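Local coordinates for protein phosphoribosyltransferase (Thermus thermophilus, PDB 1WD5) that is of uncharacterised function but probably acts as a type I phosphoribosyltransferase, transferring a phosphoribosyl group, at residues L53-G58 and A96-V101; R110-K115 and A201-W206; V155-P160 and A174-Q179; S135-L140 and E164-R169. All blocks are in the same frame, centred on the assembly; numbering follows the deposited sequence.

Interaction 1: L53-G58 and A96-V101; sequences LVRKVG and ARQRDV
Helix 88-112 packs against strand 48-59 of the mixed sheet, and Arg55 on the strand meets Gln98 on the helix near the protein surface. The axes of the two short segments run nearly antiparallel, at 154°, and come within 8.2 Å. Arg55 presents its guanidinium side-on. Its NE gives a hydrogen bond to Gln98 OE1 at 2.8 Å, and its NH2 gives a second one to the same OE1, also at 2.8 Å. The NE bond lies nearly along the C=O axis, while NH2 uses a lone pair in the carbonyl plane. Guanidinium and amide planes are only 22° apart. A bend at chi3 of Arg55 (-62°) helps by bringing NE round to OE1. Val101 CG1 covers one guanidinium face near its rim, 3.7 Å from Arg55 NE. Gln98 CG rests on Lys56 O at 3.3 Å, and Val57 CG2 lies 4.5 Å from the same Gln98 CG. At the other end of the amide, Gln98 NE2 bonds to Glu94, which also accepts from Gly58 N. With OE1 bonded to Arg55 and NE2 to Glu94, the amide is probably held in this orientation, and the two opposite charges would probably polarise it.

Interaction 2: R110-K115 and A201-W206; sequences RRVRPK and AILLEW
A chi1 of 125°, away from a staggered value, sets Arg113 CG against Leu203 CD2 at 3.8 Å, while Val112 holds CG2 between its backbone N and carbonyl carbon, 3.9 Å from Leu203 CB. Further bends at chi2 and chi3 of Arg113 carry the chain on toward Trp206. Val112 CB meets Leu204 CD2 at 3.4 Å, closer than two carbons normally pack. Each of these two leucines crosses its partners at about a right angle. Arg113 CB also touches Leu203 O at 3.4 Å. The Arg113 guanidinium has Trp206 O 3.8 Å above its plane, over the centre. Its NH2 lies 3.9 Å from Trp206 CB. No hydrogen bond spans the two segments. Arg113 NH1 instead bonds to Pro114 O at 2.8 Å, and its NH2 forms a salt bridge with Glu48 and bonds to Leu49 O. The Trp206 indole leads away and bonds through NE1 to Asp39. An alanine in place of Arg113 would probably cost Glu48 this salt bridge and open a gap between Leu203 CD2 and Trp206 CB. Arg110 NH1 donates to Arg113 O at 3.1 Å, which ties down the turn after the helix. The contact packs the C-terminal end of helix 88-112 against the end of helix 196-204, beside the start of strand 48-59 in the mixed sheet of a phosphoribosyltransferase-like fold.

Interaction 3: V155-P160 and A174-Q179; sequences VPVASP and ALSVPQ
Val155 O accepts a hydrogen bond from Leu175 N at 3.2 Å. The same oxygen receives a CA-H contact from Ala174 CA, also at 3.2 Å. One residue on, Ser176 N reaches Pro156 O at 3.1 Å, but the N-H...O angle of 123° makes this bond weak. Both chains turn a corner, at Pro156 and at Leu175. Beyond it Ala158 N donates to Ser176 O at 2.9 Å, and Val157 CA adds a CA-H contact to that oxygen. Val155 has a backbone bond with Val173, and Val157 and Ser159 bond with Val130. These two segments follow parallel strands 150-155 and 171-174, which helix 160-167 joins in a beta-alpha-beta crossover. Ser159 is the N-cap of that helix: its OG bonds to Ala162 N and to Ala131 O. Ala158 O is buried and has no N-H or O-H partner; it meets Val177 CA at 3.2 Å through a CA-H contact. Val157 holds CG2 anti to its backbone N, where the methyl meets Pro178 CD at 3.7 Å. Val177 CG1 packs on Pro160. Pro160 CG lies 3.3 Å from Gln179 OE1. Leu175 turns its side chain onto Leu12, Leu13 and Ala16 of helix 6-17.

Interaction 4: S135-L140 and E164-R169; sequences SMEAAL and ERLKAR
Leu166 CD2 fills the tight side of this contact. It lies 3.7 Å from Met136 CG, 3.8 Å from Glu137 CG and 4.0 Å from Leu140 CD1. Met136, present as selenomethionine, has CG anti to its backbone N (chi1 -174°), which puts that carbon against the leucine. The selenium end then leads away from helix 160-167. The outer side is looser and polar. Arg169 NH1 makes a weak bond to Glu137 O at 3.3 Å and a weak, salt-bridging bond to Glu137 OE1 at 3.4 Å. Carboxylate and guanidinium planes stand 70° apart, and a single nitrogen serves both oxygens. Leu140 CB lies over one guanidinium face, toward the rim. Arg169 NH2 bonds to Ser141 OG, which also bonds to Glu137 O. Glu137 crosses the extended Arg165 chain at about a right angle. Its OE2 lies 3.5 Å from Arg165 CD, while the guanidinium of this exposed arginine leads away. An alanine in place of Glu137 would probably leave Arg169 without its carboxylate mate and loosen the cover over Leu166 CD2. Helix 134-144 links strands 122-126 and 150-155, and helix 160-167 links 150-155 and 171-174, so the contact joins successive crossover helices. Met136 and Leu140 pack down on strands 122-126 and 150-155, and Ala138 and Ala139 face strand 48-59.

Along the chain, interaction 1 comes first and is complete before the chain reaches interaction 2. Both use helix 88-112; their centres are 22 Å apart, and Leu53 touches Arg110. Interactions 3 and 4 come later, with alternating segments and centres 14 Å apart. They meet where Val155 packs on Met136. Both fall within the stretch of chain that interaction 2 spans. Interaction 4 also touches interaction 1, through Val54 and Lys56 against helix 134-144. Interactions 1 and 3 lie on opposite sides of the chain's centre, their centres about 27 Å apart. The four contacts join helices and loops around one mixed sheet, as expected for a phosphoribosyltransferase-like fold, rather than forming a single site.

Interaction 1: L53-G58 and A96-V101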
loop_
_atom_site.group_PDB
_atom_site.type_symbol
_atom_site.label_atom_id
_atom_site.label_comp_id
_atom_site.label_asym_id
_atom_site.label_seq_id
_atom_site.Cartn_x
_atom_site.Cartn_y
_atom_site.Cartn_z
ATOM N N LEU A 53 -3.322 -3.925 -5.199
ATOM C CA LEU A 53 -4.506 -3.321 -5.794
ATOM C C LEU A 53 -5.733 -3.559 -4.924
ATOM O O LEU A 53 -6.292 -4.660 -4.902
ATOM C CB LEU A 53 -4.705 -3.913 -7.189
ATOM C CG LEU A 53 -3.548 -3.594 -8.149
ATOM C CD1 LEU A 53 -3.514 -4.572 -9.321
ATOM C CD2 LEU A 53 -3.707 -2.163 -8.644
ATOM N N VAL A 54 -6.148 -2.513 -4.217
ATOM C CA VAL A 54 -7.279 -2.598 -3.305
ATOM C C VAL A 54 -8.043 -1.274 -3.235
ATOM O O VAL A 54 -7.556 -0.242 -3.702
ATOM C CB VAL A 54 -6.788 -2.927 -1.879
ATOM C CG1 VAL A 54 -5.962 -4.204 -1.884
ATOM C CG2 VAL A 54 -5.946 -1.775 -1.356
ATOM N N ARG A 55 -9.234 -1.322 -2.641
ATOM C CA ARG A 55 -10.084 -0.152 -2.455
ATOM C C ARG A 55 -10.732 -0.215 -1.077
ATOM O O ARG A 55 -11.071 -1.291 -0.577
ATOM C CB ARG A 55 -11.196 -0.093 -3.511
ATOM C CG ARG A 55 -10.728 0.256 -4.923
ATOM C CD ARG A 55 -10.282 1.702 -5.020
ATOM N NE ARG A 55 -11.373 2.628 -4.728
ATOM C CZ ARG A 55 -11.215 3.937 -4.558
ATOM N NH1 ARG A 55 -10.008 4.485 -4.655
ATOM N NH2 ARG A 55 -12.258 4.699 -4.268
ATOM N N LYS A 56 -10.900 0.944 -0.461
ATOM C CA LYS A 56 -11.537 1.010 0.840
ATOM C C LYS A 56 -13.051 1.007 0.635
ATOM O O LYS A 56 -13.553 1.580 -0.333
ATOM C CB LYS A 56 -11.113 2.291 1.556
ATOM C CG LYS A 56 -11.811 2.536 2.881
ATOM C CD LYS A 56 -12.553 3.857 2.847
ATOM C CE LYS A 56 -11.614 5.008 2.510
ATOM N NZ LYS A 56 -12.364 6.167 1.957
ATOM N N VAL A 57 -13.766 0.335 1.534
ATOM C CA VAL A 57 -15.226 0.276 1.499
ATOM C C VAL A 57 -15.654 1.167 2.659
ATOM O O VAL A 57 -15.500 0.792 3.823
ATOM C CB VAL A 57 -15.731 -1.171 1.725
ATOM C CG1 VAL A 57 -17.240 -1.187 1.885
ATOM C CG2 VAL A 57 -15.323 -2.046 0.552
ATOM N N GLY A 58 -16.166 2.355 2.337
ATOM C CA GLY A 58 -16.564 3.301 3.364
ATOM C C GLY A 58 -17.956 3.128 3.931
ATOM O O GLY A 58 -18.789 2.433 3.359
ATOM N N ALA A 96 -19.429 -3.194 -4.708
ATOM C CA ALA A 96 -19.553 -3.213 -6.166
ATOM C C ALA A 96 -19.038 -1.916 -6.788
ATOM O O ALA A 96 -18.378 -1.941 -7.826
ATOM C CB ALA A 96 -21.008 -3.445 -6.572
ATOM N N ARG A 97 -19.342 -0.784 -6.165
ATOM C CA ARG A 97 -18.872 0.497 -6.686
ATOM C C ARG A 97 -17.349 0.582 -6.635
ATOM O O ARG A 97 -16.725 1.120 -7.547
ATOM C CB ARG A 97 -19.479 1.664 -5.897
ATOM C CG ARG A 97 -20.974 1.863 -6.136
ATOM C CD ARG A 97 -21.446 3.220 -5.623
ATOM N NE ARG A 97 -21.374 3.322 -4.170
ATOM C CZ ARG A 97 -22.312 2.875 -3.343
ATOM N NH1 ARG A 97 -23.404 2.295 -3.827
ATOM N NH2 ARG A 97 -22.155 3.005 -2.031
ATOM N N GLN A 98 -16.750 0.054 -5.570
ATOM C CA GLN A 98 -15.298 0.087 -5.439
ATOM C C GLN A 98 -14.627 -0.876 -6.417
ATOM O O GLN A 98 -13.521 -0.614 -6.888
ATOM C CB GLN A 98 -14.872 -0.244 -4.003
ATOM C CG GLN A 98 -15.382 0.740 -2.947
ATOM C CD GLN A 98 -15.021 2.188 -3.246
ATOM O OE1 GLN A 98 -13.970 2.478 -3.813
ATOM N NE2 GLN A 98 -15.889 3.105 -2.844
ATOM N N ARG A 99 -15.280 -1.995 -6.722
ATOM C CA ARG A 99 -14.701 -2.942 -7.673
ATOM C C ARG A 99 -14.586 -2.268 -9.038
ATOM O O ARG A 99 -13.607 -2.469 -9.755
ATOM C CB ARG A 99 -15.561 -4.203 -7.805
ATOM C CG ARG A 99 -15.624 -5.067 -6.557
ATOM C CD ARG A 99 -16.179 -6.451 -6.884
ATOM N NE ARG A 99 -16.245 -7.295 -5.697
ATOM C CZ ARG A 99 -17.296 -7.371 -4.886
ATOM N NH1 ARG A 99 -18.386 -6.658 -5.135
ATOM N NH2 ARG A 99 -17.246 -8.147 -3.810
ATOM N N ASP A 100 -15.582 -1.459 -9.389
ATOM C CA ASP A 100 -15.574 -0.758 -10.672
ATOM C C ASP A 100 -14.406 0.214 -10.787
ATOM O O ASP A 100 -13.819 0.360 -11.852
ATOM C CB ASP A 100 -16.871 0.025 -10.881
ATOM C CG ASP A 100 -18.092 -0.864 -10.935
ATOM O OD1 ASP A 100 -17.999 -1.982 -11.489
ATOM O OD2 ASP A 100 -19.155 -0.435 -10.435
ATOM N N VAL A 101 -14.086 0.888 -9.686
ATOM C CA VAL A 101 -12.992 1.861 -9.663
ATOM C C VAL A 101 -11.635 1.197 -9.844
ATOM O O VAL A 101 -10.685 1.802 -10.348
ATOM C CB VAL A 101 -12.964 2.626 -8.319
ATOM C CG1 VAL A 101 -11.780 3.582 -8.283
ATOM C CG2 VAL A 101 -14.265 3.379 -8.120
#

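Interaction 2: R110-K115 and A201-W206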
loop_
_atom_site.group_PDB
_atom_site.type_symbol
_atom_site.label_atom_id
_atom_site.label_comp_id
_atom_site.label_asym_id
_atom_site.label_seq_id
_atom_site.Cartn_x
_atom_site.Cartn_y
_atom_site.Cartn_z
ATOM N N ARG A 110 -1.941 -6.120 -14.574
ATOM C CA ARG A 110 -1.762 -7.569 -14.597
ATOM C C ARG A 110 -1.382 -8.097 -15.969
ATOM O O ARG A 110 -0.863 -9.204 -16.089
ATOM C CB ARG A 110 -3.019 -8.277 -14.081
ATOM C CG ARG A 110 -3.250 -8.086 -12.579
ATOM C CD ARG A 110 -2.006 -8.479 -11.791
ATOM N NE ARG A 110 -2.058 -8.093 -10.380
ATOM C CZ ARG A 110 -0.980 -7.795 -9.658
ATOM N NH1 ARG A 110 0.217 -7.839 -10.225
ATOM N NH2 ARG A 110 -1.089 -7.464 -8.378
ATOM N N ARG A 111 -1.633 -7.307 -17.008
ATOM C CA ARG A 111 -1.274 -7.726 -18.352
ATOM C C ARG A 111 0.247 -7.688 -18.526
ATOM O O ARG A 111 0.805 -8.470 -19.295
ATOM C CB ARG A 111 -1.942 -6.822 -19.382
ATOM C CG ARG A 111 -1.668 -7.208 -20.829
ATOM C CD ARG A 111 -2.721 -6.590 -21.729
ATOM N NE ARG A 111 -4.046 -7.079 -21.370
ATOM C CZ ARG A 111 -5.121 -6.307 -21.233
ATOM N NH1 ARG A 111 -5.027 -4.999 -21.427
ATOM N NH2 ARG A 111 -6.288 -6.843 -20.897
ATOM N N VAL A 112 0.914 -6.787 -17.807
ATOM C CA VAL A 112 2.369 -6.668 -17.900
ATOM C C VAL A 112 3.133 -7.380 -16.779
ATOM O O VAL A 112 4.322 -7.655 -16.921
ATOM C CB VAL A 112 2.818 -5.186 -17.934
ATOM C CG1 VAL A 112 2.204 -4.487 -19.128
ATOM C CG2 VAL A 112 2.419 -4.482 -16.650
ATOM N N ARG A 113 2.462 -7.666 -15.662
ATOM C CA ARG A 113 3.102 -8.366 -14.542
ATOM C C ARG A 113 2.037 -9.066 -13.696
ATOM O O ARG A 113 1.212 -8.418 -13.051
ATOM C CB ARG A 113 3.953 -7.377 -13.713
ATOM C CG ARG A 113 3.673 -7.278 -12.204
ATOM C CD ARG A 113 3.951 -8.566 -11.450
ATOM N NE ARG A 113 5.153 -8.550 -10.614
ATOM C CZ ARG A 113 5.700 -9.658 -10.121
ATOM N NH1 ARG A 113 5.143 -10.831 -10.391
ATOM N NH2 ARG A 113 6.795 -9.605 -9.374
ATOM N N PRO A 114 2.035 -10.413 -13.711
ATOM C CA PRO A 114 1.075 -11.227 -12.959
ATOM C C PRO A 114 1.259 -11.095 -11.458
ATOM O O PRO A 114 2.362 -10.831 -10.982
ATOM C CB PRO A 114 1.363 -12.643 -13.457
ATOM C CG PRO A 114 2.839 -12.602 -13.687
ATOM C CD PRO A 114 3.012 -11.274 -14.403
ATOM N N LYS A 115 0.174 -11.278 -10.714
ATOM C CA LYS A 115 0.232 -11.169 -9.263
ATOM C C LYS A 115 1.220 -12.163 -8.668
ATOM O O LYS A 115 1.113 -13.370 -8.896
ATOM C CB LYS A 115 -1.151 -11.401 -8.657
ATOM C CG LYS A 115 -1.161 -11.314 -7.141
ATOM C CD LYS A 115 -2.555 -11.487 -6.568
ATOM C CE LYS A 115 -2.518 -11.326 -5.055
ATOM N NZ LYS A 115 -3.861 -11.454 -4.444
ATOM N N ALA A 201 5.718 0.511 -16.869
ATOM C CA ALA A 201 7.119 0.385 -17.271
ATOM C C ALA A 201 7.912 -0.294 -16.154
ATOM O O ALA A 201 8.741 -1.169 -16.406
ATOM C CB ALA A 201 7.701 1.757 -17.562
ATOM N N ILE A 202 7.646 0.113 -14.916
ATOM C CA ILE A 202 8.327 -0.466 -13.767
ATOM C C ILE A 202 7.944 -1.932 -13.592
ATOM O O ILE A 202 8.811 -2.787 -13.419
ATOM C CB ILE A 202 7.985 0.304 -12.482
ATOM C CG1 ILE A 202 8.574 1.715 -12.563
ATOM C CG2 ILE A 202 8.527 -0.437 -11.268
ATOM C CD1 ILE A 202 8.209 2.599 -11.399
ATOM N N LEU A 203 6.646 -2.219 -13.654
ATOM C CA LEU A 203 6.150 -3.582 -13.497
ATOM C C LEU A 203 6.689 -4.568 -14.543
ATOM O O LEU A 203 6.906 -5.745 -14.240
ATOM C CB LEU A 203 4.616 -3.587 -13.537
ATOM C CG LEU A 203 3.863 -2.947 -12.363
ATOM C CD1 LEU A 203 2.360 -2.983 -12.631
ATOM C CD2 LEU A 203 4.182 -3.697 -11.080
ATOM N N LEU A 204 6.892 -4.087 -15.768
ATOM C CA LEU A 204 7.390 -4.920 -16.866
ATOM C C LEU A 204 8.733 -5.576 -16.573
ATOM O O LEU A 204 8.975 -6.714 -16.979
ATOM C CB LEU A 204 7.506 -4.088 -18.150
ATOM C CG LEU A 204 6.216 -3.837 -18.935
ATOM C CD1 LEU A 204 6.429 -2.731 -19.962
ATOM C CD2 LEU A 204 5.781 -5.126 -19.622
ATOM N N GLU A 205 9.605 -4.858 -15.872
ATOM C CA GLU A 205 10.929 -5.376 -15.528
ATOM C C GLU A 205 10.866 -6.577 -14.579
ATOM O O GLU A 205 11.853 -7.309 -14.430
ATOM C CB GLU A 205 11.781 -4.278 -14.874
ATOM C CG GLU A 205 12.420 -3.271 -15.829
ATOM C CD GLU A 205 13.470 -3.902 -16.741
ATOM O OE1 GLU A 205 13.089 -4.634 -17.677
ATOM O OE2 GLU A 205 14.677 -3.670 -16.524
ATOM N N TRP A 206 9.717 -6.786 -13.938
ATOM C CA TRP A 206 9.592 -7.892 -12.991
ATOM C C TRP A 206 8.809 -9.104 -13.478
ATOM O O TRP A 206 8.572 -10.039 -12.714
ATOM C CB TRP A 206 8.993 -7.391 -11.670
ATOM C CG TRP A 206 9.843 -6.340 -11.002
ATOM C CD1 TRP A 206 9.797 -4.991 -11.210
ATOM C CD2 TRP A 206 10.907 -6.566 -10.067
ATOM N NE1 TRP A 206 10.771 -4.360 -10.463
ATOM C CE2 TRP A 206 11.464 -5.305 -9.754
ATOM C CE3 TRP A 206 11.444 -7.711 -9.464
ATOM C CZ2 TRP A 206 12.532 -5.159 -8.864
ATOM C CZ3 TRP A 206 12.511 -7.561 -8.576
ATOM C CH2 TRP A 206 13.040 -6.295 -8.287
#

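Interaction 3: V155-P160 and A174-Q179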
loop_
_atom_site.group_PDB
_atom_site.type_symbol
_atom_site.label_atom_id
_atom_site.label_comp_id
_atom_site.label_asym_id
_atom_site.label_seq_id
_atom_site.Cartn_x
_atom_site.Cartn_y
_atom_site.Cartn_z
ATOM N N VAL A 155 7.308 3.276 5.243
ATOM C CA VAL A 155 7.060 4.551 4.577
ATOM C C VAL A 155 8.101 5.617 4.914
ATOM O O VAL A 155 8.562 5.713 6.048
ATOM C CB VAL A 155 5.678 5.104 4.966
ATOM C CG1 VAL A 155 4.588 4.129 4.546
ATOM C CG2 VAL A 155 5.623 5.327 6.474
ATOM N N PRO A 156 8.480 6.438 3.925
ATOM C CA PRO A 156 9.465 7.505 4.124
ATOM C C PRO A 156 9.004 8.547 5.145
ATOM O O PRO A 156 9.779 8.968 5.997
ATOM C CB PRO A 156 9.610 8.103 2.728
ATOM C CG PRO A 156 9.357 6.927 1.836
ATOM C CD PRO A 156 8.154 6.293 2.497
ATOM N N VAL A 157 7.746 8.967 5.053
ATOM C CA VAL A 157 7.214 9.965 5.977
ATOM C C VAL A 157 5.755 9.691 6.323
ATOM O O VAL A 157 4.991 9.218 5.487
ATOM C CB VAL A 157 7.332 11.385 5.390
ATOM C CG1 VAL A 157 6.423 11.531 4.183
ATOM C CG2 VAL A 157 6.978 12.416 6.455
ATOM N N ALA A 158 5.371 9.987 7.562
ATOM C CA ALA A 158 3.999 9.754 8.005
ATOM C C ALA A 158 3.559 10.720 9.104
ATOM O O ALA A 158 4.387 11.260 9.840
ATOM C CB ALA A 158 3.859 8.318 8.499
ATOM N N SER A 159 2.251 10.932 9.212
ATOM C CA SER A 159 1.718 11.813 10.241
ATOM C C SER A 159 1.602 11.002 11.521
ATOM O O SER A 159 1.485 9.781 11.477
ATOM C CB SER A 159 0.330 12.319 9.854
ATOM O OG SER A 159 -0.619 11.266 9.922
ATOM N N PRO A 160 1.645 11.667 12.683
ATOM C CA PRO A 160 1.532 10.939 13.950
ATOM C C PRO A 160 0.264 10.085 13.979
ATOM O O PRO A 160 0.282 8.931 14.405
ATOM C CB PRO A 160 1.492 12.061 14.980
ATOM C CG PRO A 160 2.377 13.100 14.357
ATOM C CD PRO A 160 1.922 13.095 12.916
ATOM N N ALA A 174 8.928 3.855 9.757
ATOM C CA ALA A 174 8.768 5.189 9.188
ATOM C C ALA A 174 10.055 5.965 9.419
ATOM O O ALA A 174 10.548 6.029 10.543
ATOM C CB ALA A 174 7.595 5.903 9.850
ATOM N N LEU A 175 10.597 6.550 8.354
ATOM C CA LEU A 175 11.841 7.306 8.450
ATOM C C LEU A 175 11.650 8.627 9.176
ATOM O O LEU A 175 12.544 9.097 9.880
ATOM C CB LEU A 175 12.407 7.576 7.054
ATOM C CG LEU A 175 12.729 6.356 6.191
ATOM C CD1 LEU A 175 13.345 6.819 4.870
ATOM C CD2 LEU A 175 13.684 5.440 6.938
ATOM N N SER A 176 10.479 9.222 9.000
ATOM C CA SER A 176 10.173 10.500 9.620
ATOM C C SER A 176 8.694 10.611 9.960
ATOM O O SER A 176 7.830 10.235 9.164
ATOM C CB SER A 176 10.575 11.637 8.678
ATOM O OG SER A 176 9.999 12.864 9.089
ATOM N N VAL A 177 8.417 11.126 11.153
ATOM C CA VAL A 177 7.054 11.317 11.631
ATOM C C VAL A 177 6.989 12.719 12.229
ATOM O O VAL A 177 6.977 12.884 13.449
ATOM C CB VAL A 177 6.700 10.288 12.720
ATOM C CG1 VAL A 177 5.256 10.478 13.170
ATOM C CG2 VAL A 177 6.917 8.879 12.187
ATOM N N PRO A 178 6.960 13.748 11.372
ATOM C CA PRO A 178 6.906 15.140 11.825
ATOM C C PRO A 178 5.656 15.512 12.619
ATOM O O PRO A 178 4.533 15.306 12.160
ATOM C CB PRO A 178 7.030 15.929 10.522
ATOM C CG PRO A 178 6.387 15.020 9.516
ATOM C CD PRO A 178 6.937 13.671 9.901
ATOM N N GLN A 179 5.868 16.062 13.813
ATOM C CA GLN A 179 4.777 16.483 14.686
ATOM C C GLN A 179 3.911 17.546 14.021
ATOM O O GLN A 179 2.782 17.786 14.439
ATOM C CB GLN A 179 5.332 17.037 16.001
ATOM C CG GLN A 179 5.737 15.979 17.012
ATOM C CD GLN A 179 4.539 15.265 17.618
ATOM O OE1 GLN A 179 3.804 14.560 16.927
ATOM N NE2 GLN A 179 4.337 15.451 18.919
#

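Interaction 4: S135-L140 and E164-R169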
loop_
_atom_site.group_PDB
_atom_site.type_symbol
_atom_site.label_atom_id
_atom_site.label_comp_id
_atom_site.label_asym_id
_atom_site.label_seq_id
_atom_site.Cartn_x
_atom_site.Cartn_y
_atom_site.Cartn_z
ATOM N N SER A 135 -5.694 4.328 2.628
ATOM C CA SER A 135 -5.366 3.322 1.629
ATOM C C SER A 135 -4.496 2.204 2.200
ATOM O O SER A 135 -4.705 1.031 1.885
ATOM C CB SER A 135 -4.667 3.972 0.431
ATOM O OG SER A 135 -5.510 4.934 -0.175
HETATM N N MSE A 136 -3.531 2.559 3.044
HETATM C CA MSE A 136 -2.650 1.553 3.628
HETATM C C MSE A 136 -3.431 0.567 4.489
HETATM O O MSE A 136 -3.155 -0.632 4.467
HETATM C CB MSE A 136 -1.547 2.212 4.462
HETATM C CG MSE A 136 -0.505 1.232 4.971
HETATM SE SE MSE A 136 0.431 0.444 3.633
HETATM C CE MSE A 136 1.515 1.780 3.175
ATOM N N GLU A 137 -4.411 1.062 5.242
ATOM C CA GLU A 137 -5.216 0.182 6.088
ATOM C C GLU A 137 -5.998 -0.802 5.225
ATOM O O GLU A 137 -6.132 -1.975 5.572
ATOM C CB GLU A 137 -6.183 0.988 6.963
ATOM C CG GLU A 137 -5.514 1.708 8.133
ATOM C CD GLU A 137 -6.491 2.034 9.253
ATOM O OE1 GLU A 137 -7.080 1.086 9.813
ATOM O OE2 GLU A 137 -6.672 3.230 9.574
ATOM N N ALA A 138 -6.515 -0.328 4.097
ATOM C CA ALA A 138 -7.256 -1.201 3.200
ATOM C C ALA A 138 -6.302 -2.259 2.662
ATOM O O ALA A 138 -6.661 -3.433 2.542
ATOM C CB ALA A 138 -7.853 -0.396 2.048
ATOM N N ALA A 139 -5.080 -1.839 2.339
ATOM C CA ALA A 139 -4.079 -2.765 1.817
ATOM C C ALA A 139 -3.792 -3.850 2.848
ATOM O O ALA A 139 -3.699 -5.027 2.509
ATOM C CB ALA A 139 -2.792 -2.022 1.473
ATOM N N LEU A 140 -3.647 -3.445 4.106
ATOM C CA LEU A 140 -3.377 -4.390 5.183
ATOM C C LEU A 140 -4.507 -5.402 5.327
ATOM O O LEU A 140 -4.266 -6.602 5.446
ATOM C CB LEU A 140 -3.190 -3.651 6.515
ATOM C CG LEU A 140 -1.839 -2.981 6.786
ATOM C CD1 LEU A 140 -1.907 -2.209 8.094
ATOM C CD2 LEU A 140 -0.745 -4.038 6.858
ATOM N N GLU A 164 -0.135 5.815 14.391
ATOM C CA GLU A 164 -0.892 5.147 15.441
ATOM C C GLU A 164 -1.906 4.164 14.859
ATOM O O GLU A 164 -2.041 3.042 15.346
ATOM C CB GLU A 164 -1.614 6.172 16.315
ATOM C CG GLU A 164 -1.985 5.638 17.691
ATOM C CD GLU A 164 -2.660 6.681 18.565
ATOM O OE1 GLU A 164 -3.868 6.937 18.369
ATOM O OE2 GLU A 164 -1.975 7.252 19.443
ATOM N N ARG A 165 -2.617 4.577 13.817
ATOM C CA ARG A 165 -3.609 3.699 13.200
ATOM C C ARG A 165 -2.974 2.427 12.645
ATOM O O ARG A 165 -3.509 1.332 12.812
ATOM C CB ARG A 165 -4.342 4.418 12.064
ATOM C CG ARG A 165 -5.103 5.666 12.479
ATOM C CD ARG A 165 -6.051 6.117 11.372
ATOM N NE ARG A 165 -6.749 7.356 11.712
ATOM C CZ ARG A 165 -6.283 8.579 11.469
ATOM N NH1 ARG A 165 -5.107 8.748 10.875
ATOM N NH2 ARG A 165 -6.995 9.639 11.827
ATOM N N LEU A 166 -1.832 2.576 11.984
ATOM C CA LEU A 166 -1.146 1.437 11.388
ATOM C C LEU A 166 -0.390 0.587 12.398
ATOM O O LEU A 166 -0.439 -0.643 12.348
ATOM C CB LEU A 166 -0.183 1.922 10.304
ATOM C CG LEU A 166 -0.868 2.684 9.166
ATOM C CD1 LEU A 166 0.167 3.304 8.249
ATOM C CD2 LEU A 166 -1.770 1.739 8.404
ATOM N N LYS A 167 0.314 1.245 13.313
ATOM C CA LYS A 167 1.090 0.540 14.326
ATOM C C LYS A 167 0.180 -0.341 15.192
ATOM O O LYS A 167 0.624 -1.326 15.783
ATOM C CB LYS A 167 1.843 1.557 15.185
ATOM C CG LYS A 167 2.984 0.980 16.004
ATOM C CD LYS A 167 3.830 2.095 16.592
ATOM C CE LYS A 167 4.915 1.549 17.499
ATOM N NZ LYS A 167 5.738 2.653 18.065
ATOM N N ALA A 168 -1.100 0.009 15.245
ATOM C CA ALA A 168 -2.061 -0.759 16.021
ATOM C C ALA A 168 -2.314 -2.103 15.351
ATOM O O ALA A 168 -2.775 -3.047 15.991
ATOM C CB ALA A 168 -3.373 0.016 16.141
ATOM N N ARG A 169 -1.987 -2.197 14.067
ATOM C CA ARG A 169 -2.226 -3.424 13.315
ATOM C C ARG A 169 -0.990 -4.152 12.783
ATOM O O ARG A 169 -1.053 -5.344 12.482
ATOM C CB ARG A 169 -3.168 -3.122 12.143
ATOM C CG ARG A 169 -4.503 -2.510 12.547
ATOM C CD ARG A 169 -5.352 -2.175 11.320
ATOM N NE ARG A 169 -5.692 -3.365 10.543
ATOM C CZ ARG A 169 -6.304 -3.339 9.364
ATOM N NH1 ARG A 169 -6.645 -2.179 8.815
ATOM N NH2 ARG A 169 -6.579 -4.473 8.734
#